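Local coordinates for protein haloacid dehalogenase-like hydrolase (Salmonella enterica subsp. enterica serovar Typhi, PDB 4EZE) that probably hydrolyses O-phosphoserine to serine and phosphate, the last step of serine biosynthesis, as a magnesium-dependent phosphatase of the haloacid dehalogenase superfamily, at residues 114-117 with 122-125; 208-213 with 219-224. All coordinates share one frame; numbering follows the deposited sequence.

Contact 1: 114-117 with 122-125; sequences DMDS and EEGV. With NA (sodium ion), chain D.
Gly124 N points its hydrogen almost straight at Asp116 OD1, 3.1 Å away with 169° at the hydrogen, yet it arrives from above the carboxylate plane. Beside it, Ser117 N bonds to Glu122 O at 3.1 Å. Shortest of the three hydrogen bonds that join 114-117 to 122-125 is the one from Ser117 OG to Glu123 OE2, 2.6 Å, which meets the anti lone pair of that oxygen. Glu123 gets there because its chain bends at chi2 (-83°), folding the carboxylate back past Asp116 CB. Water 1 adds a bridge: it donates to Asp116 OD2 at 2.6 Å and accepts from Val125 N, so both carboxylate oxygens of Asp116 are tied to the start of helix 124-131.

The DMDS sequence at the end of strand 110-113 carries the DxD motif (HAD motif I) of the phosphatases in this superfamily; Asp114 is the predicted nucleophile and Asp116 the predicted proton donor. A sodium ion sits here, consistent with the magnesium site of the family. Asp114 OD2 binds it at 2.2 Å, Asp116 lends only its backbone oxygen, O, at 2.4 Å, and Asp270 and waters 2 and 3 complete the ligands seen.

With CG anti to the amide nitrogen (chi1 -174°), the Asp114 carboxylate is carried out to the metal, which OD2 binds, while OD1 takes a hydrogen bond from Met115 N, coming from above the carboxylate plane. Farther out, water 2 donates to Glu123 OE2 at 2.7 Å, making Glu123 a second-shell partner of the metal. Glu122 sets off away from 114-117, and its carboxylate bonds to Thr179.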
loop_
_atom_site.group_PDB
_atom_site.type_symbol
_atom_site.label_atom_id
_atom_site.label_comp_id
_atom_site.label_asym_id
_atom_site.label_seq_id
_atom_site.Cartn_x
_atom_site.Cartn_y
_atom_site.Cartn_z
ATOM N N ASP A 114 -1.557 -2.679 -3.810
ATOM C CA ASP A 114 -0.667 -3.618 -4.479
ATOM C C ASP A 114 -0.828 -4.932 -3.696
ATOM O O ASP A 114 -1.316 -4.911 -2.565
ATOM C CB ASP A 114 0.784 -3.112 -4.385
ATOM C CG ASP A 114 1.767 -3.964 -5.192
ATOM O OD1 ASP A 114 1.311 -4.825 -5.962
ATOM O OD2 ASP A 114 2.998 -3.765 -5.067
ATOM N N MET A 115 -0.403 -6.059 -4.263
ATOM C CA MET A 115 -0.528 -7.331 -3.543
ATOM C C MET A 115 0.730 -7.646 -2.732
ATOM O O MET A 115 0.728 -7.535 -1.501
ATOM C CB MET A 115 -0.871 -8.490 -4.493
ATOM C CG MET A 115 -0.741 -9.877 -3.853
ATOM S SD MET A 115 -1.603 -11.143 -4.836
ATOM C CE MET A 115 -0.666 -11.125 -6.372
ATOM N N ASP A 116 1.809 -8.026 -3.413
ATOM C CA ASP A 116 2.989 -8.503 -2.702
ATOM C C ASP A 116 3.611 -7.440 -1.794
ATOM O O ASP A 116 3.829 -6.316 -2.211
ATOM C CB ASP A 116 4.041 -9.019 -3.681
ATOM C CG ASP A 116 3.596 -10.268 -4.423
ATOM O OD1 ASP A 116 2.797 -11.055 -3.871
ATOM O OD2 ASP A 116 4.047 -10.451 -5.572
ATOM N N SER A 117 3.924 -7.825 -0.563
ATOM C CA SER A 117 4.584 -6.942 0.390
ATOM C C SER A 117 3.748 -5.691 0.683
ATOM O O SER A 117 4.223 -4.738 1.289
ATOM C CB SER A 117 6.003 -6.594 -0.086
ATOM O OG SER A 117 6.804 -7.766 -0.153
ATOM N N GLU A 122 4.061 -11.306 2.059
ATOM C CA GLU A 122 5.026 -12.079 1.266
ATOM C C GLU A 122 5.143 -11.684 -0.204
ATOM O O GLU A 122 4.405 -10.834 -0.712
ATOM C CB GLU A 122 4.734 -13.585 1.387
ATOM C CG GLU A 122 4.706 -14.120 2.826
ATOM C CD GLU A 122 3.340 -14.019 3.463
ATOM O OE1 GLU A 122 2.432 -13.448 2.821
ATOM O OE2 GLU A 122 3.177 -14.510 4.604
ATOM N N GLU A 123 6.098 -12.315 -0.875
ATOM C CA GLU A 123 6.250 -12.184 -2.303
ATOM C C GLU A 123 5.819 -13.492 -2.986
ATOM O O GLU A 123 6.569 -14.455 -3.024
ATOM C CB GLU A 123 7.699 -11.899 -2.667
ATOM C CG GLU A 123 8.250 -10.563 -2.201
ATOM C CD GLU A 123 7.897 -9.420 -3.132
ATOM O OE1 GLU A 123 8.281 -9.479 -4.317
ATOM O OE2 GLU A 123 7.255 -8.450 -2.664
ATOM N N GLY A 124 4.618 -13.495 -3.546
ATOM C CA GLY A 124 4.002 -14.695 -4.113
ATOM C C GLY A 124 4.910 -15.573 -4.957
ATOM O O GLY A 124 5.050 -16.761 -4.692
ATOM N N VAL A 125 5.517 -15.002 -5.986
ATOM C CA VAL A 125 6.392 -15.781 -6.848
ATOM C C VAL A 125 7.657 -16.305 -6.160
ATOM O O VAL A 125 8.115 -17.406 -6.472
ATOM C CB VAL A 125 6.768 -15.012 -8.126
ATOM C CG1 VAL A 125 7.893 -15.728 -8.863
ATOM C CG2 VAL A 125 5.550 -14.875 -9.024
HETATM NA NA NA D . 4.634 -4.875 -4.002
HETATM O O HOH W 1 4.640 -12.404 -7.138
HETATM O O HOH W 2 6.771 -6.213 -4.094
HETATM O O HOH W 3 5.961 -3.945 -5.365
#

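Contact 2: 208-213 with 219-224; sequences FTQRLK and DYAFSN
Ala221 CB fits among three side chains of helix 206-216, with Thr209 CG2 and Lys213 CB each 3.6 Å from it. Thr209 splits its two branches between alternate strand positions: at chi1 -62° the methyl CG2 drops onto Ala221, while OG1 reaches Ser223 OG at 3.1 Å. Either hydroxyl could donate in that bond. Thr209 OG1 is also bonded to Leu205 O, one turn back in the chain. Ser223 holds OG between its backbone N and carbonyl carbon (chi1 63°), which brings the hydroxyl up against both Thr209 OG1 and CB.

Gln210 leaves the helix to one side of the strand, then bends at chi2, curling its amide over Ala221. Its NE2 makes a weak bond of 3.4 Å to Ala221 O and a second to water 4, which Ser223 OG also holds at 2.8 Å. Lys213 behaves differently: it runs nearly fully extended, laying CB, CG and CD across the Ala221 methyl before NZ meets Asp219 O at 3.2 Å, from well above the carbonyl plane. Tyr220 and Phe222 project from the other face of the strand, onto helix 244-258, and the backbone of both residues pairs with strand 197-202.

Helix and strand run close to antiparallel, 168° between their directions, with axes 7.8 Å apart at closest approach. Helix 206-216 and strand 220-224 are the second and third elements of a beta-alpha-beta crossover that starts at strand 197-202, with 220-224 at the edge of the Rossmann-like parallel sheet of the HAD fold.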
loop_
_atom_site.group_PDB
_atom_site.type_symbol
_atom_site.label_atom_id
_atom_site.label_comp_id
_atom_site.label_asym_id
_atom_site.label_seq_id
_atom_site.Cartn_x
_atom_site.Cartn_y
_atom_site.Cartn_z
ATOM N N PHE A 208 -3.455 -16.076 -7.431
ATOM C CA PHE A 208 -3.362 -15.467 -6.116
ATOM C C PHE A 208 -4.295 -14.285 -5.943
ATOM O O PHE A 208 -4.976 -14.169 -4.938
ATOM C CB PHE A 208 -1.939 -14.997 -5.853
ATOM C CG PHE A 208 -0.998 -16.091 -5.497
ATOM C CD1 PHE A 208 -0.807 -17.152 -6.344
ATOM C CD2 PHE A 208 -0.297 -16.054 -4.317
ATOM C CE1 PHE A 208 0.056 -18.155 -6.020
ATOM C CE2 PHE A 208 0.572 -17.060 -3.993
ATOM C CZ PHE A 208 0.747 -18.113 -4.850
ATOM N N THR A 209 -4.330 -13.416 -6.943
ATOM C CA THR A 209 -5.105 -12.195 -6.851
ATOM C C THR A 209 -6.594 -12.432 -6.719
ATOM O O THR A 209 -7.247 -11.847 -5.869
ATOM C CB THR A 209 -4.878 -11.336 -8.091
ATOM O OG1 THR A 209 -3.501 -10.974 -8.166
ATOM C CG2 THR A 209 -5.710 -10.087 -8.031
ATOM N N GLN A 210 -7.127 -13.311 -7.551
ATOM C CA GLN A 210 -8.542 -13.626 -7.494
ATOM C C GLN A 210 -8.900 -14.326 -6.199
ATOM O O GLN A 210 -9.929 -14.060 -5.602
ATOM C CB GLN A 210 -8.969 -14.440 -8.711
ATOM C CG GLN A 210 -8.826 -13.686 -10.013
ATOM C CD GLN A 210 -9.405 -12.292 -9.946
ATOM O OE1 GLN A 210 -10.470 -12.079 -9.387
ATOM N NE2 GLN A 210 -8.704 -11.336 -10.523
ATOM N N ARG A 211 -8.030 -15.227 -5.770
ATOM C CA ARG A 211 -8.248 -15.980 -4.553
ATOM C C ARG A 211 -8.289 -15.045 -3.351
ATOM O O ARG A 211 -9.131 -15.179 -2.473
ATOM C CB ARG A 211 -7.141 -17.015 -4.403
ATOM C CG ARG A 211 -7.485 -18.196 -3.532
ATOM C CD ARG A 211 -6.561 -19.360 -3.838
ATOM N NE ARG A 211 -6.415 -20.251 -2.697
ATOM C CZ ARG A 211 -7.099 -21.372 -2.532
ATOM N NH1 ARG A 211 -7.982 -21.746 -3.441
ATOM N NH2 ARG A 211 -6.898 -22.116 -1.457
ATOM N N LEU A 212 -7.383 -14.078 -3.330
ATOM C CA LEU A 212 -7.370 -13.080 -2.278
ATOM C C LEU A 212 -8.618 -12.225 -2.349
ATOM O O LEU A 212 -9.217 -11.901 -1.334
ATOM C CB LEU A 212 -6.134 -12.201 -2.388
ATOM C CG LEU A 212 -4.833 -12.882 -2.009
ATOM C CD1 LEU A 212 -3.659 -12.009 -2.353
ATOM C CD2 LEU A 212 -4.847 -13.213 -0.541
ATOM N N LYS A 213 -9.018 -11.858 -3.557
ATOM C CA LYS A 213 -10.218 -11.060 -3.701
ATOM C C LYS A 213 -11.407 -11.793 -3.100
ATOM O O LYS A 213 -12.103 -11.264 -2.235
ATOM C CB LYS A 213 -10.533 -10.765 -5.146
ATOM C CG LYS A 213 -11.976 -10.364 -5.293
ATOM C CD LYS A 213 -12.346 -10.070 -6.730
ATOM C CE LYS A 213 -13.855 -10.113 -6.881
ATOM N NZ LYS A 213 -14.285 -9.338 -8.069
ATOM N N ASP A 219 -13.802 -5.689 -3.769
ATOM C CA ASP A 219 -14.720 -5.387 -4.866
ATOM C C ASP A 219 -14.077 -5.714 -6.199
ATOM O O ASP A 219 -14.718 -6.299 -7.070
ATOM C CB ASP A 219 -15.154 -3.922 -4.840
ATOM C CG ASP A 219 -15.722 -3.512 -3.501
ATOM O OD1 ASP A 219 -16.724 -4.106 -3.048
ATOM O OD2 ASP A 219 -15.159 -2.596 -2.891
ATOM N N TYR A 220 -12.804 -5.352 -6.344
ATOM C CA TYR A 220 -12.073 -5.584 -7.597
ATOM C C TYR A 220 -10.702 -6.190 -7.368
ATOM O O TYR A 220 -10.155 -6.150 -6.261
ATOM C CB TYR A 220 -11.927 -4.272 -8.382
ATOM C CG TYR A 220 -13.261 -3.629 -8.660
ATOM C CD1 TYR A 220 -13.984 -3.967 -9.791
ATOM C CD2 TYR A 220 -13.820 -2.716 -7.765
ATOM C CE1 TYR A 220 -15.219 -3.405 -10.041
ATOM C CE2 TYR A 220 -15.055 -2.144 -8.007
ATOM C CZ TYR A 220 -15.749 -2.499 -9.150
ATOM O OH TYR A 220 -16.975 -1.953 -9.418
ATOM N N ALA A 221 -10.136 -6.718 -8.443
ATOM C CA ALA A 221 -8.868 -7.409 -8.381
ATOM C C ALA A 221 -8.368 -7.554 -9.817
ATOM O O ALA A 221 -9.098 -7.994 -10.680
ATOM C CB ALA A 221 -9.041 -8.767 -7.713
ATOM N N PHE A 222 -7.136 -7.139 -10.074
ATOM C CA PHE A 222 -6.592 -7.115 -11.416
ATOM C C PHE A 222 -5.136 -7.495 -11.280
ATOM O O PHE A 222 -4.477 -6.989 -10.401
ATOM C CB PHE A 222 -6.626 -5.685 -11.977
ATOM C CG PHE A 222 -7.995 -5.101 -12.065
ATOM C CD1 PHE A 222 -8.818 -5.390 -13.148
ATOM C CD2 PHE A 222 -8.464 -4.250 -11.070
ATOM C CE1 PHE A 222 -10.093 -4.845 -13.234
ATOM C CE2 PHE A 222 -9.746 -3.713 -11.146
ATOM C CZ PHE A 222 -10.556 -4.011 -12.233
ATOM N N SER A 223 -4.615 -8.347 -12.154
ATOM C CA SER A 223 -3.167 -8.559 -12.189
ATOM C C SER A 223 -2.784 -9.135 -13.534
ATOM O O SER A 223 -3.579 -9.081 -14.496
ATOM C CB SER A 223 -2.729 -9.483 -11.052
ATOM O OG SER A 223 -3.304 -10.771 -11.205
ATOM N N ASN A 224 -1.570 -9.678 -13.623
ATOM C CA ASN A 224 -1.206 -10.443 -14.819
ATOM C C ASN A 224 -1.985 -11.735 -14.827
ATOM O O ASN A 224 -2.417 -12.218 -13.778
ATOM C CB ASN A 224 0.267 -10.775 -14.829
ATOM C CG ASN A 224 1.112 -9.623 -15.267
ATOM O OD1 ASN A 224 1.001 -9.171 -16.396
ATOM N ND2 ASN A 224 2.000 -9.161 -14.384
HETATM O O HOH W 4 -5.953 -11.068 -11.905
#

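Overall arrangement
Contact 1 closes before contact 2 opens along the chain, and their centres lie 12 Å apart in the same HAD domain. They belong to one parallel sheet: contact 1 follows strand 110-113 in its middle, contact 2 includes edge strand 220-224, and strand 197-202 runs between the two. Helix 206-216 packs directly against contact 1. Met115 spans the gap, its SD 3.3 Å from Leu212 CD1 and its CE touching Thr209, while Phe208 CE2 comes within 4.2 Å of Gly124 CA. The residue between the two aspartates of the DxD motif thus packs against the crossover helix, so the metal-binding loop and helix 206-216 share a largely hydrophobic boundary.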